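Local coordinates for protein putative C39-like peptidase (PDB 3ERV) that is an uncharacterised, possibly membrane-attached protein that probably cleaves peptides as a C39-like cysteine peptidase of clan CA, at residues Val32-Val37 against Lys137-Gly142; Pro44-Gly49 against Asp67-Ala72; Met57-Ala62 against Lys118-Lys123; Glu74-Asp79 against Pro89-Val94; Thr149-Ala154 against Asn176-Val181. All coordinates share one frame; numbering follows the deposited sequence.

Contact 1 of 5, residues Val32-Val37 against Lys137-Gly142; sequences VILSNV and KSVKAG. With EDO (1,2-ethanediol), chain C.
Val32, Leu34 and Val139 supply the apolar centre of this contact, where the short strand 32-33 and the loop after it lie against the last turn of helix 132-140. Val32 and Val139 lie alongside each other, pointing opposite ways, and each offers one methyl: Val32 CG1 lies 4.0 Å from Val139 CG1. Because Val32 CG1 is anti to the backbone N (chi1 -180°) and is spent on Val139, the other branch, CG2, is left for Lys140, whose chain runs roughly perpendicular to it. Here Val32 CG2 sits 3.9 Å from Lys140 CD, so the aliphatic shaft of the lysine does the touching.

Leu34 meets Val139 at a slant and lays both methyls on the backbone of Gly142. Leu34 CD1 is 3.7 Å from Gly142 C and also reaches Val139 CG1 at 4.1 Å, whereas Leu34 CD2 rests 3.7 Å from both Gly142 CA and Val139 O. That carbonyl oxygen is already engaged, since Gly142 N donates to Val139 O at 2.8 Å within a Schellman motif that ends the helix; the positive phi of Gly142, 105°, suits glycine. On the strand side, the backbones of Val32 and Leu34 are hydrogen-bonded to Tyr185 and Ile183 of strand 177-185. A 1,2-ethanediol, probably from the crystallisation liquor, donates from O1 to Ser35 O at 2.9 Å, well away from the helix.

The two segments exchange no hydrogen bond or salt bridge. What joins them is dispersion between methyl groups, a lysine shaft and a glycine backbone, at the protein surface.

Contact 2 of 5, residues Pro44-Gly49 against Asp67-Ala72; sequences PELDRG and DKMKLA
Lys68 NZ forms a salt bridge with Glu45 OE1 at 2.7 Å, approaching from above the carboxylate plane, 54° out of it. The two side chains run nearly crosswise. Lys68 CG stands between the backbone N and the carbonyl carbon (chi1 77°), which brings it to Leu46, and the chain beyond it is extended. Next to the charged pair the touching atoms are apolar: Glu45 CB is 3.6 Å from Met69 SD, and Leu46 spreads both methyls over the helix. Leu46 CD1 lies 3.8 Å from Lys68 CG and the same distance from Ala72 CB, while Leu46 CD2 is 3.9 Å from Met69 SD, the two side chains lying antiparallel.

An outer shell surrounds these groups. Lys68 NZ also bonds to Gln41 O. Asp67 caps the helix start, Lys70 N donating to Asp67 OD1 at 3.1 Å. On the loop side a type I turn runs from Leu46 to Gly49, closed by Gly49 N to Leu46 O at 3.1 Å.

Gly49 is the N-cap of helix 50-61, against whose Val52 both Leu46 and Leu71 pack. Leu71 also touches Leu115 of helix 109-119, so helix 68-74 packs against the 44-49 loop, helix 50-61 and helix 109-119.

Contact 3 of 5, residues Met57-Ala62 against Lys118-Lys123; sequences MMLQYA and KYLPNK
Tyr119, whose ring packs against Leu59, has its hydroxyl gripped by several groups: Glu74 and Lys70 both hydrogen-bond to it, and Lys118 NZ adds a weak bond to Tyr119 OH at 3.3 Å. The polar tip of the ring is thereby tied to helix 68-74, while its root faces helix 50-61.

Across the contact, Leu59 works as a fork. Tyr119 CB touches both of its methyls, lying 4.1 Å from Leu59 CD1 and from Leu59 CD2. From there CD1 continues onto the ring, 4.0 Å from Tyr119 CD2 and 4.1 Å from Tyr119 CG, the leucine standing crosswise to the tyrosine. Leu59 CD2 continues instead onto Leu120, 3.7 Å from Leu120 CD1, and these two leucines overlap while pointing opposite ways. Leu120 CD1 is the shared point of contact: Ala62 CB comes to 4.0 Å from it, and Met58 CE, at the end of a long side chain, to 4.2 Å.

Around this apolar patch, Tyr223 of strand 220-223 touches Met58, Ala62 and Leu120, and Leu71 touches both Leu59 and Tyr119. The arrangement thus joins the end of helix 50-61 to the end of helix 109-119 beside the sheet. It is consistent with the helical part of a papain-like clan CA fold, in which the helix that starts at the putative catalytic cysteine, here Cys50, packs within the core.

Contact 4 of 5, residues Glu74-Asp79 against Pro89-Val94; sequences EIKKVD and PNEGFV
Lys77 and Phe93 pair as neighbours in a parallel beta bridge, followed by Val78 with Val94; Phe93 N donates to Lys76 O at 2.6 Å (158° at the hydrogen) and Val78 N to Phe93 O at 2.8 Å (172°). Phe93 thus binds the residues flanking Lys77, as parallel strands do. Just before the bridge, Gly92 CA lies 3.3 Å from Lys76 O, an approach that leaves little room beside the glycine.

On one face Val78 meets two partners. Its CG2 is 3.7 Å from Val94 CG2, and its CG1 lies 3.9 Å from Glu91 CD, against an extended glutamate chain. On the Phe93 side, Ile75, just before the strand, brings its CG2 to 4.1 Å from Phe93 CB, the two side chains nearly perpendicular. Phe93 CG is anti to the backbone N (chi1 -174°), and the ring leads away from the 74-79 segment. At the outer margin one water accepts from Lys76 NZ and donates to Glu91 O at 2.6 Å.

Lys77 NZ hydrogen-bonds to Ile75 O and to Ala72 O, tying the strand to the preceding helix. The contact is the parallel half of a small mixed sheet in the order 85-86, 77-82, 93-94, and the Phe93 ring lies near, without touching, a probable Cys-His-Asp triad.

Contact 5 of 5, residues Thr149-Ala154 against Asn176-Val181; sequences TNATFA and NEHCVV
Thr149 and His178 face each other as a hydrogen-bonded antiparallel pair, the tight part of this contact. Thr149 N donates to His178 O at 2.8 Å and almost straight (175°), and His178 N returns a bond to Thr149 O at 2.9 Å from above the carbonyl plane. Just beyond the paired strands Ala151 N adds a hydrogen bond to Asn176 O at 2.8 Å, and Asn150 CB lies 3.9 Å from Asn176 CB. Deeper in, Phe153 and Val180 reach toward each other tip to tip: Val180 CG1 is 3.9 Å from Phe153 CE1, at the ring edge. Phe153 CZ lies at the edge of the imidazole, 4.1 Å from His178 CD2.

The NE2 of that imidazole bonds to Asp194, and the His178 side chain touches Cys50. This is consistent with a Cys-His-Asp triad (Cys50, His178, Asp194) with the histidine on a sheet strand, as in papain-like clan CA peptidases, and His178 is probably its catalytic histidine.

Buried Asn150 organises the turn that follows. Its OD1 accepts from Thr152 N, an Asx turn, and from Thr152 OG1 at 2.6 Å on a lone pair in the amide plane. Asn150 ND2 donates to Ala154 O, and Ala154 N to Thr152 OG1 in an ST turn. The packing is loose at exposed Thr152, where Thr152 CG2 stands 4.1 Å from Asn176 OD1; the amide nitrogen of Asn176 is hydrogen-bonded to Thr174 OG1.

Contact 3 is buried and wholly apolar across its two segments, and contact 1, at the surface, is likewise made of carbon packing, though partly against backbone. Contacts 2, 4 and 5 are partly buried: contact 2 adds a salt bridge, while contacts 4 and 5 rest on strand pairing, parallel in one and antiparallel in the other. Contact 1 reaches the large sheet through strand 32-33, the neighbour of strand 177-185, which contact 5 contains; contact 4 belongs to a separate small one. Contacts 2, 3 and 4 meet at a polar cluster of Lys70, Glu74, Lys118 and Tyr119. Tyr61 of contact 3 also packs on contact 1, and Met57 reaches Val181 of contact 5.

Contact 1 of 5, residues Val32-Val37 against Lys137-Gly142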
# COMPACT_ATOMS: atom_id res chain seq x y z
N VAL A 32 -19.61 5.70 -3.76
CA VAL A 32 -18.59 6.36 -4.54
C VAL A 32 -17.58 5.36 -5.12
O VAL A 32 -17.11 4.47 -4.40
CB VAL A 32 -17.86 7.41 -3.71
CG1 VAL A 32 -16.79 8.10 -4.54
CG2 VAL A 32 -18.86 8.41 -3.21
N ILE A 33 -17.29 5.48 -6.42
CA ILE A 33 -16.23 4.69 -7.02
C ILE A 33 -15.47 5.40 -8.15
O ILE A 33 -16.07 5.98 -9.05
CB ILE A 33 -16.73 3.34 -7.53
CG1 ILE A 33 -15.56 2.54 -8.08
CG2 ILE A 33 -17.83 3.55 -8.58
CD1 ILE A 33 -15.61 1.12 -7.69
N LEU A 34 -14.13 5.34 -8.07
CA LEU A 34 -13.25 5.94 -9.05
C LEU A 34 -12.87 4.80 -9.99
O LEU A 34 -11.75 4.24 -9.94
CB LEU A 34 -12.01 6.52 -8.35
CG LEU A 34 -12.25 7.59 -7.27
CD1 LEU A 34 -10.95 7.91 -6.58
CD2 LEU A 34 -12.87 8.90 -7.83
N SER A 35 -13.82 4.46 -10.86
CA SER A 35 -13.73 3.23 -11.60
C SER A 35 -12.73 3.34 -12.76
O SER A 35 -12.40 2.34 -13.38
CB SER A 35 -15.13 2.84 -12.09
OG SER A 35 -15.68 3.86 -12.91
N ASN A 36 -12.19 4.53 -13.02
CA ASN A 36 -11.18 4.65 -14.09
C ASN A 36 -9.74 4.77 -13.65
O ASN A 36 -8.82 5.08 -14.46
CB ASN A 36 -11.57 5.71 -15.15
CG ASN A 36 -12.69 5.21 -16.06
OD1 ASN A 36 -13.08 4.02 -15.97
ND2 ASN A 36 -13.17 6.06 -16.97
N VAL A 37 -9.54 4.50 -12.37
CA VAL A 37 -8.19 4.29 -11.84
C VAL A 37 -7.63 3.12 -12.66
O VAL A 37 -8.26 2.07 -12.76
CB VAL A 37 -8.24 3.95 -10.28
CG1 VAL A 37 -6.87 3.42 -9.76
CG2 VAL A 37 -8.76 5.18 -9.49
N LYS A 137 -13.15 10.58 2.39
CA LYS A 137 -13.23 11.94 1.91
C LYS A 137 -12.32 12.09 0.70
O LYS A 137 -12.72 12.71 -0.29
CB LYS A 137 -12.79 12.94 2.98
CG LYS A 137 -13.94 13.47 3.86
CD LYS A 137 -13.43 14.18 5.13
CE LYS A 137 -12.05 14.83 4.92
NZ LYS A 137 -12.02 15.98 3.95
N SER A 138 -11.10 11.56 0.80
CA SER A 138 -10.13 11.62 -0.31
C SER A 138 -10.75 11.00 -1.56
O SER A 138 -10.74 11.60 -2.63
CB SER A 138 -8.84 10.87 0.02
OG SER A 138 -7.92 10.92 -1.08
N VAL A 139 -11.30 9.80 -1.41
CA VAL A 139 -11.88 9.09 -2.54
C VAL A 139 -13.05 9.88 -3.11
O VAL A 139 -13.21 10.05 -4.32
CB VAL A 139 -12.38 7.71 -2.08
CG1 VAL A 139 -13.16 7.01 -3.22
CG2 VAL A 139 -11.18 6.86 -1.54
N LYS A 140 -13.88 10.39 -2.21
CA LYS A 140 -15.03 11.15 -2.66
C LYS A 140 -14.52 12.42 -3.36
O LYS A 140 -15.08 12.84 -4.36
CB LYS A 140 -15.91 11.51 -1.46
CG LYS A 140 -16.85 12.62 -1.76
CD LYS A 140 -18.20 12.08 -1.98
CE LYS A 140 -19.01 12.37 -0.74
NZ LYS A 140 -19.68 13.71 -0.88
N ALA A 141 -13.44 13.02 -2.86
CA ALA A 141 -12.89 14.19 -3.56
C ALA A 141 -12.21 13.81 -4.89
O ALA A 141 -11.81 14.67 -5.67
CB ALA A 141 -11.95 14.98 -2.67
N GLY A 142 -12.10 12.52 -5.17
CA GLY A 142 -11.59 12.09 -6.47
C GLY A 142 -10.16 11.56 -6.45
O GLY A 142 -9.56 11.28 -7.51
C1 EDO C . -11.06 0.25 -15.66
O1 EDO C . -12.12 1.18 -15.97
C2 EDO C . -9.77 0.98 -15.27
O2 EDO C . -8.80 0.95 -16.32

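Contact 2 of 5, residues Pro44-Gly49 against Asp67-Ala72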
# COMPACT_ATOMS: atom_id res chain seq x y z
N PRO A 44 3.67 -10.94 -13.83
CA PRO A 44 4.71 -11.86 -13.35
C PRO A 44 6.04 -11.21 -12.88
O PRO A 44 6.81 -11.87 -12.18
CB PRO A 44 4.99 -12.71 -14.60
CG PRO A 44 4.77 -11.73 -15.75
CD PRO A 44 3.55 -10.96 -15.31
N GLU A 45 6.32 -9.97 -13.27
CA GLU A 45 7.62 -9.31 -13.01
C GLU A 45 8.03 -9.08 -11.53
O GLU A 45 9.20 -9.14 -11.20
CB GLU A 45 7.67 -7.98 -13.75
CG GLU A 45 7.38 -8.16 -15.20
CD GLU A 45 5.92 -8.00 -15.59
OE1 GLU A 45 4.96 -8.13 -14.80
OE2 GLU A 45 5.76 -7.73 -16.76
N LEU A 46 7.07 -8.85 -10.66
CA LEU A 46 7.38 -8.41 -9.28
C LEU A 46 6.71 -9.31 -8.28
O LEU A 46 5.56 -9.04 -7.93
CB LEU A 46 6.91 -6.97 -9.05
CG LEU A 46 7.54 -5.86 -9.94
CD1 LEU A 46 7.09 -4.48 -9.45
CD2 LEU A 46 9.10 -5.99 -9.86
N ASP A 47 7.40 -10.35 -7.83
CA ASP A 47 6.81 -11.30 -6.86
C ASP A 47 6.39 -10.56 -5.61
O ASP A 47 5.33 -10.86 -5.03
CB ASP A 47 7.77 -12.44 -6.46
CG ASP A 47 7.90 -13.49 -7.54
OD1 ASP A 47 7.05 -13.50 -8.47
OD2 ASP A 47 8.89 -14.26 -7.51
N ARG A 48 7.18 -9.55 -5.22
CA ARG A 48 6.80 -8.76 -4.07
C ARG A 48 6.52 -7.31 -4.42
O ARG A 48 6.95 -6.40 -3.71
CB ARG A 48 7.85 -8.83 -2.95
CG ARG A 48 7.95 -10.20 -2.30
CD ARG A 48 8.90 -10.24 -1.09
NE ARG A 48 9.18 -11.63 -0.68
CZ ARG A 48 10.15 -12.41 -1.17
NH1 ARG A 48 11.03 -11.96 -2.08
NH2 ARG A 48 10.28 -13.67 -0.72
N GLY A 49 5.79 -7.09 -5.51
CA GLY A 49 5.54 -5.73 -5.95
C GLY A 49 4.21 -5.07 -5.61
O GLY A 49 3.84 -4.11 -6.27
N ASP A 67 5.86 3.39 -14.61
CA ASP A 67 5.41 2.02 -14.51
C ASP A 67 5.97 1.37 -13.24
O ASP A 67 6.88 1.92 -12.61
CB ASP A 67 5.80 1.21 -15.73
CG ASP A 67 7.28 1.08 -15.87
OD1 ASP A 67 7.93 0.29 -15.18
OD2 ASP A 67 7.84 1.79 -16.69
N LYS A 68 5.42 0.22 -12.89
CA LYS A 68 5.81 -0.50 -11.70
C LYS A 68 7.30 -0.90 -11.65
O LYS A 68 7.85 -1.01 -10.56
CB LYS A 68 4.94 -1.74 -11.53
CG LYS A 68 5.32 -2.90 -12.46
CD LYS A 68 4.16 -3.95 -12.53
CE LYS A 68 4.64 -5.21 -13.21
NZ LYS A 68 3.56 -6.02 -13.80
N MET A 69 7.94 -1.14 -12.80
CA MET A 69 9.35 -1.54 -12.83
C MET A 69 10.27 -0.38 -12.44
O MET A 69 11.30 -0.56 -11.76
CB MET A 69 9.75 -2.09 -14.22
CG MET A 69 8.87 -3.32 -14.73
SD MET A 69 8.96 -4.67 -13.54
CE MET A 69 10.77 -4.84 -13.42
N LYS A 70 9.93 0.82 -12.88
CA LYS A 70 10.74 1.98 -12.49
C LYS A 70 10.60 2.21 -10.99
O LYS A 70 11.56 2.49 -10.29
CB LYS A 70 10.33 3.23 -13.30
CG LYS A 70 11.18 4.47 -12.97
CD LYS A 70 11.53 5.23 -14.29
CE LYS A 70 12.30 6.55 -14.08
NZ LYS A 70 11.49 7.58 -13.37
N LEU A 71 9.39 2.08 -10.48
CA LEU A 71 9.15 2.31 -9.06
C LEU A 71 9.84 1.22 -8.21
O LEU A 71 10.33 1.50 -7.08
CB LEU A 71 7.63 2.35 -8.75
CG LEU A 71 6.91 3.53 -9.43
CD1 LEU A 71 5.43 3.46 -9.08
CD2 LEU A 71 7.49 4.89 -8.99
N ALA A 72 9.84 0.00 -8.75
CA ALA A 72 10.50 -1.11 -8.07
C ALA A 72 12.02 -0.88 -7.96
O ALA A 72 12.64 -1.30 -6.99
CB ALA A 72 10.22 -2.40 -8.77

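Contact 3 of 5, residues Met57-Ala62 against Lys118-Lys123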
# COMPACT_ATOMS: atom_id res chain seq x y z
N MET A 57 -0.39 2.62 -10.07
CA MET A 57 -1.79 2.95 -10.41
C MET A 57 -2.20 4.34 -9.91
O MET A 57 -2.86 5.11 -10.65
CB MET A 57 -2.75 1.89 -9.79
CG MET A 57 -2.79 0.51 -10.51
SD MET A 57 -4.00 -0.74 -9.84
CE MET A 57 -2.98 -1.64 -8.67
N MET A 58 -1.84 4.67 -8.67
CA MET A 58 -2.15 5.98 -8.08
C MET A 58 -1.48 7.10 -8.85
O MET A 58 -2.14 8.09 -9.25
CB MET A 58 -1.71 6.04 -6.60
CG MET A 58 -2.22 7.28 -5.70
SD MET A 58 -1.21 7.75 -4.25
CE MET A 58 0.09 8.62 -5.15
N LEU A 59 -0.17 6.95 -9.07
CA LEU A 59 0.61 7.95 -9.83
C LEU A 59 0.10 8.18 -11.27
O LEU A 59 -0.02 9.33 -11.72
CB LEU A 59 2.09 7.52 -9.87
CG LEU A 59 2.82 7.72 -8.51
CD1 LEU A 59 4.29 7.30 -8.60
CD2 LEU A 59 2.69 9.18 -8.07
N GLN A 60 -0.15 7.09 -12.01
CA GLN A 60 -0.80 7.16 -13.33
C GLN A 60 -2.11 7.96 -13.32
O GLN A 60 -2.30 8.86 -14.15
CB GLN A 60 -1.06 5.76 -13.90
CG GLN A 60 0.20 5.10 -14.30
CD GLN A 60 0.01 3.70 -14.82
OE1 GLN A 60 -1.13 3.23 -15.00
NE2 GLN A 60 1.14 3.00 -15.06
N TYR A 61 -3.02 7.61 -12.40
CA TYR A 61 -4.29 8.35 -12.31
C TYR A 61 -4.06 9.83 -11.98
O TYR A 61 -4.79 10.68 -12.44
CB TYR A 61 -5.15 7.79 -11.20
CG TYR A 61 -6.60 8.17 -11.25
CD1 TYR A 61 -7.39 7.82 -12.35
CD2 TYR A 61 -7.20 8.84 -10.18
CE1 TYR A 61 -8.76 8.10 -12.36
CE2 TYR A 61 -8.55 9.18 -10.19
CZ TYR A 61 -9.32 8.79 -11.27
OH TYR A 61 -10.63 9.09 -11.26
N ALA A 62 -3.04 10.11 -11.18
CA ALA A 62 -2.68 11.50 -10.90
C ALA A 62 -2.04 12.22 -12.11
O ALA A 62 -1.78 13.41 -12.02
CB ALA A 62 -1.77 11.56 -9.68
N LYS A 118 8.80 11.95 -5.00
CA LYS A 118 9.70 12.11 -6.11
C LYS A 118 8.88 12.56 -7.33
O LYS A 118 9.30 13.42 -8.12
CB LYS A 118 10.42 10.79 -6.44
CG LYS A 118 11.51 10.95 -7.50
CD LYS A 118 12.05 9.62 -8.07
CE LYS A 118 12.98 9.86 -9.27
NZ LYS A 118 12.23 9.69 -10.56
N TYR A 119 7.69 11.99 -7.46
CA TYR A 119 6.88 12.22 -8.65
C TYR A 119 5.81 13.31 -8.45
O TYR A 119 5.38 13.92 -9.41
CB TYR A 119 6.21 10.91 -9.08
CG TYR A 119 7.17 9.96 -9.66
CD1 TYR A 119 7.46 9.98 -11.03
CD2 TYR A 119 7.87 9.06 -8.85
CE1 TYR A 119 8.38 9.13 -11.54
CE2 TYR A 119 8.79 8.21 -9.37
CZ TYR A 119 9.03 8.25 -10.70
OH TYR A 119 9.95 7.39 -11.21
N LEU A 120 5.38 13.50 -7.21
CA LEU A 120 4.39 14.54 -6.87
C LEU A 120 4.90 15.40 -5.68
O LEU A 120 4.31 15.37 -4.57
CB LEU A 120 3.06 13.88 -6.52
CG LEU A 120 2.33 13.06 -7.61
CD1 LEU A 120 1.14 12.30 -6.97
CD2 LEU A 120 1.86 13.96 -8.76
N PRO A 121 6.01 16.13 -5.88
CA PRO A 121 6.64 16.82 -4.74
C PRO A 121 5.71 17.76 -4.02
O PRO A 121 5.82 17.95 -2.80
CB PRO A 121 7.81 17.57 -5.36
CG PRO A 121 7.56 17.56 -6.86
CD PRO A 121 6.76 16.30 -7.13
N ASN A 122 4.74 18.31 -4.74
CA ASN A 122 3.85 19.27 -4.11
C ASN A 122 2.42 18.79 -3.86
O ASN A 122 1.62 19.54 -3.30
CB ASN A 122 3.87 20.54 -4.96
CG ASN A 122 5.29 21.07 -5.08
OD1 ASN A 122 5.97 21.22 -4.06
ND2 ASN A 122 5.77 21.24 -6.32
N LYS A 123 2.10 17.56 -4.27
CA LYS A 123 0.73 17.00 -4.07
C LYS A 123 0.63 15.73 -3.23
O LYS A 123 -0.41 15.40 -2.69
CB LYS A 123 0.08 16.73 -5.43
CG LYS A 123 0.01 17.93 -6.31
CD LYS A 123 -0.76 17.62 -7.56
CE LYS A 123 -0.65 18.78 -8.55
NZ LYS A 123 -1.58 18.65 -9.71

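Contact 4 of 5, residues Glu74-Asp79 against Pro89-Val94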
# COMPACT_ATOMS: atom_id res chain seq x y z
N GLU A 74 13.35 2.18 -7.90
CA GLU A 74 13.56 3.44 -7.18
C GLU A 74 13.25 3.43 -5.69
O GLU A 74 13.76 4.25 -4.96
CB GLU A 74 12.81 4.59 -7.88
CG GLU A 74 13.51 4.97 -9.22
CD GLU A 74 12.67 5.96 -10.04
OE1 GLU A 74 11.49 6.19 -9.68
OE2 GLU A 74 13.19 6.49 -11.06
N ILE A 75 12.38 2.52 -5.26
CA ILE A 75 12.03 2.42 -3.88
C ILE A 75 13.29 2.18 -3.07
O ILE A 75 14.16 1.41 -3.47
CB ILE A 75 10.97 1.32 -3.59
CG1 ILE A 75 10.54 1.39 -2.13
CG2 ILE A 75 11.52 -0.06 -3.85
CD1 ILE A 75 9.56 2.43 -1.82
N LYS A 76 13.42 2.89 -1.95
CA LYS A 76 14.58 2.70 -1.08
C LYS A 76 14.55 1.25 -0.55
O LYS A 76 13.47 0.71 -0.22
CB LYS A 76 14.52 3.73 0.05
CG LYS A 76 15.58 3.57 1.17
CD LYS A 76 15.49 4.76 2.15
CE LYS A 76 16.67 4.82 3.15
NZ LYS A 76 16.70 6.16 3.83
N LYS A 77 15.70 0.61 -0.52
CA LYS A 77 15.77 -0.77 -0.06
C LYS A 77 16.66 -0.94 1.17
O LYS A 77 17.65 -0.21 1.33
CB LYS A 77 16.33 -1.64 -1.21
CG LYS A 77 15.38 -1.48 -2.43
CD LYS A 77 15.47 -2.49 -3.47
CE LYS A 77 14.48 -2.12 -4.58
NZ LYS A 77 14.90 -0.79 -5.21
N VAL A 78 16.32 -1.93 1.99
CA VAL A 78 17.20 -2.39 3.07
C VAL A 78 17.43 -3.89 3.00
O VAL A 78 16.60 -4.64 2.50
CB VAL A 78 16.68 -1.97 4.46
CG1 VAL A 78 16.61 -0.47 4.59
CG2 VAL A 78 15.29 -2.59 4.76
N ASP A 79 18.57 -4.34 3.47
CA ASP A 79 18.84 -5.77 3.48
C ASP A 79 17.83 -6.51 4.35
O ASP A 79 17.41 -5.98 5.38
CB ASP A 79 20.23 -6.04 4.00
CG ASP A 79 21.27 -5.75 2.98
OD1 ASP A 79 20.89 -5.50 1.81
OD2 ASP A 79 22.46 -5.77 3.33
N PRO A 89 10.87 -2.26 7.62
CA PRO A 89 10.11 -1.77 6.43
C PRO A 89 9.74 -0.29 6.52
O PRO A 89 9.27 0.30 5.51
CB PRO A 89 8.84 -2.64 6.42
CG PRO A 89 8.68 -3.12 7.91
CD PRO A 89 10.14 -3.27 8.42
N ASN A 90 9.93 0.30 7.71
CA ASN A 90 9.86 1.73 7.86
C ASN A 90 11.10 2.43 7.33
O ASN A 90 11.08 3.65 7.10
CB ASN A 90 9.57 2.13 9.31
CG ASN A 90 8.21 1.57 9.82
OD1 ASN A 90 7.13 2.00 9.43
ND2 ASN A 90 8.30 0.57 10.70
N GLU A 91 12.18 1.69 7.10
CA GLU A 91 13.38 2.31 6.53
C GLU A 91 13.47 2.14 4.99
O GLU A 91 13.85 3.07 4.28
CB GLU A 91 14.63 1.81 7.21
CG GLU A 91 15.77 2.79 7.06
CD GLU A 91 17.13 2.18 7.44
OE1 GLU A 91 17.14 1.28 8.33
OE2 GLU A 91 18.17 2.60 6.86
N GLY A 92 13.09 0.99 4.50
CA GLY A 92 13.06 0.77 3.06
C GLY A 92 12.32 -0.52 2.77
O GLY A 92 11.88 -1.24 3.71
N PHE A 93 12.21 -0.86 1.48
CA PHE A 93 11.72 -2.17 1.12
C PHE A 93 12.67 -3.23 1.65
O PHE A 93 13.87 -3.19 1.39
CB PHE A 93 11.53 -2.33 -0.42
CG PHE A 93 10.89 -3.61 -0.79
CD1 PHE A 93 9.53 -3.66 -1.08
CD2 PHE A 93 11.63 -4.81 -0.80
CE1 PHE A 93 8.92 -4.91 -1.42
CE2 PHE A 93 11.03 -6.05 -1.10
CZ PHE A 93 9.68 -6.10 -1.42
N VAL A 94 12.14 -4.22 2.36
CA VAL A 94 13.02 -5.22 3.04
C VAL A 94 13.26 -6.45 2.16
O VAL A 94 12.33 -7.26 1.91
CB VAL A 94 12.45 -5.70 4.45
CG1 VAL A 94 13.43 -6.72 5.13
CG2 VAL A 94 12.19 -4.54 5.37
O HOH W 1 13.88 5.60 4.90

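Contact 5 of 5, residues Thr149-Ala154 against Asn176-Val181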
# COMPACT_ATOMS: atom_id res chain seq x y z
N THR A 149 -2.44 -3.30 4.23
CA THR A 149 -3.40 -4.09 5.02
C THR A 149 -2.89 -5.51 5.03
O THR A 149 -1.69 -5.71 4.87
CB THR A 149 -4.83 -4.05 4.44
OG1 THR A 149 -5.72 -4.78 5.31
CG2 THR A 149 -4.90 -4.68 3.04
N ASN A 150 -3.77 -6.50 5.22
CA ASN A 150 -3.34 -7.90 5.01
C ASN A 150 -4.20 -8.56 3.94
O ASN A 150 -5.31 -8.12 3.67
CB ASN A 150 -3.36 -8.71 6.32
CG ASN A 150 -4.78 -9.11 6.72
OD1 ASN A 150 -5.35 -10.04 6.17
ND2 ASN A 150 -5.35 -8.36 7.62
N ALA A 151 -3.69 -9.62 3.33
CA ALA A 151 -4.34 -10.23 2.16
C ALA A 151 -5.81 -10.69 2.36
O ALA A 151 -6.55 -10.82 1.36
CB ALA A 151 -3.49 -11.35 1.63
N THR A 152 -6.23 -10.91 3.62
CA THR A 152 -7.61 -11.36 3.91
C THR A 152 -8.58 -10.20 4.05
O THR A 152 -9.80 -10.39 4.06
CB THR A 152 -7.75 -12.15 5.25
OG1 THR A 152 -7.68 -11.25 6.36
CG2 THR A 152 -6.70 -13.24 5.38
N PHE A 153 -8.05 -8.99 4.20
CA PHE A 153 -8.89 -7.83 4.38
C PHE A 153 -9.78 -7.95 5.62
O PHE A 153 -10.86 -7.35 5.69
CB PHE A 153 -9.73 -7.59 3.14
CG PHE A 153 -8.92 -7.49 1.87
CD1 PHE A 153 -7.91 -6.52 1.75
CD2 PHE A 153 -9.15 -8.35 0.82
CE1 PHE A 153 -7.15 -6.45 0.60
CE2 PHE A 153 -8.39 -8.26 -0.34
CZ PHE A 153 -7.38 -7.32 -0.44
N ALA A 154 -9.33 -8.73 6.60
CA ALA A 154 -10.01 -8.82 7.89
C ALA A 154 -8.95 -8.88 8.97
O ALA A 154 -7.80 -9.25 8.71
CB ALA A 154 -10.94 -10.05 7.96
N ASN A 176 1.23 -12.15 5.65
CA ASN A 176 -0.04 -11.84 5.02
C ASN A 176 -0.04 -10.38 4.50
O ASN A 176 -1.02 -9.94 3.92
CB ASN A 176 -1.13 -11.86 6.15
CG ASN A 176 -1.62 -13.24 6.47
OD1 ASN A 176 -2.63 -13.67 5.92
ND2 ASN A 176 -0.92 -13.94 7.38
N GLU A 177 1.00 -9.60 4.83
CA GLU A 177 1.02 -8.16 4.47
C GLU A 177 0.68 -7.99 3.00
O GLU A 177 1.19 -8.72 2.14
CB GLU A 177 2.41 -7.52 4.72
CG GLU A 177 2.49 -5.99 4.41
CD GLU A 177 3.16 -5.60 3.07
OE1 GLU A 177 3.60 -6.49 2.30
OE2 GLU A 177 3.23 -4.38 2.77
N HIS A 178 -0.15 -7.00 2.71
CA HIS A 178 -0.58 -6.72 1.37
C HIS A 178 -0.83 -5.22 1.14
O HIS A 178 -0.96 -4.41 2.09
CB HIS A 178 -1.83 -7.55 1.06
CG HIS A 178 -2.16 -7.63 -0.41
ND1 HIS A 178 -1.19 -7.75 -1.40
CD2 HIS A 178 -3.35 -7.59 -1.07
CE1 HIS A 178 -1.77 -7.79 -2.58
NE2 HIS A 178 -3.08 -7.69 -2.41
N CYS A 179 -0.90 -4.81 -0.12
CA CYS A 179 -1.09 -3.38 -0.40
C CYS A 179 -1.98 -3.25 -1.60
O CYS A 179 -1.77 -3.91 -2.60
CB CYS A 179 0.26 -2.70 -0.62
SG CYS A 179 0.13 -0.96 -1.06
N VAL A 180 -2.97 -2.39 -1.50
CA VAL A 180 -3.99 -2.22 -2.54
C VAL A 180 -4.35 -0.73 -2.66
O VAL A 180 -3.95 0.10 -1.84
CB VAL A 180 -5.31 -3.10 -2.26
CG1 VAL A 180 -4.98 -4.61 -2.03
CG2 VAL A 180 -6.11 -2.53 -1.12
N VAL A 181 -5.09 -0.39 -3.71
CA VAL A 181 -5.58 0.97 -3.90
C VAL A 181 -7.05 0.98 -3.56
O VAL A 181 -7.82 0.21 -4.16
CB VAL A 181 -5.41 1.48 -5.39
CG1 VAL A 181 -5.80 2.98 -5.48
CG2 VAL A 181 -3.96 1.22 -5.91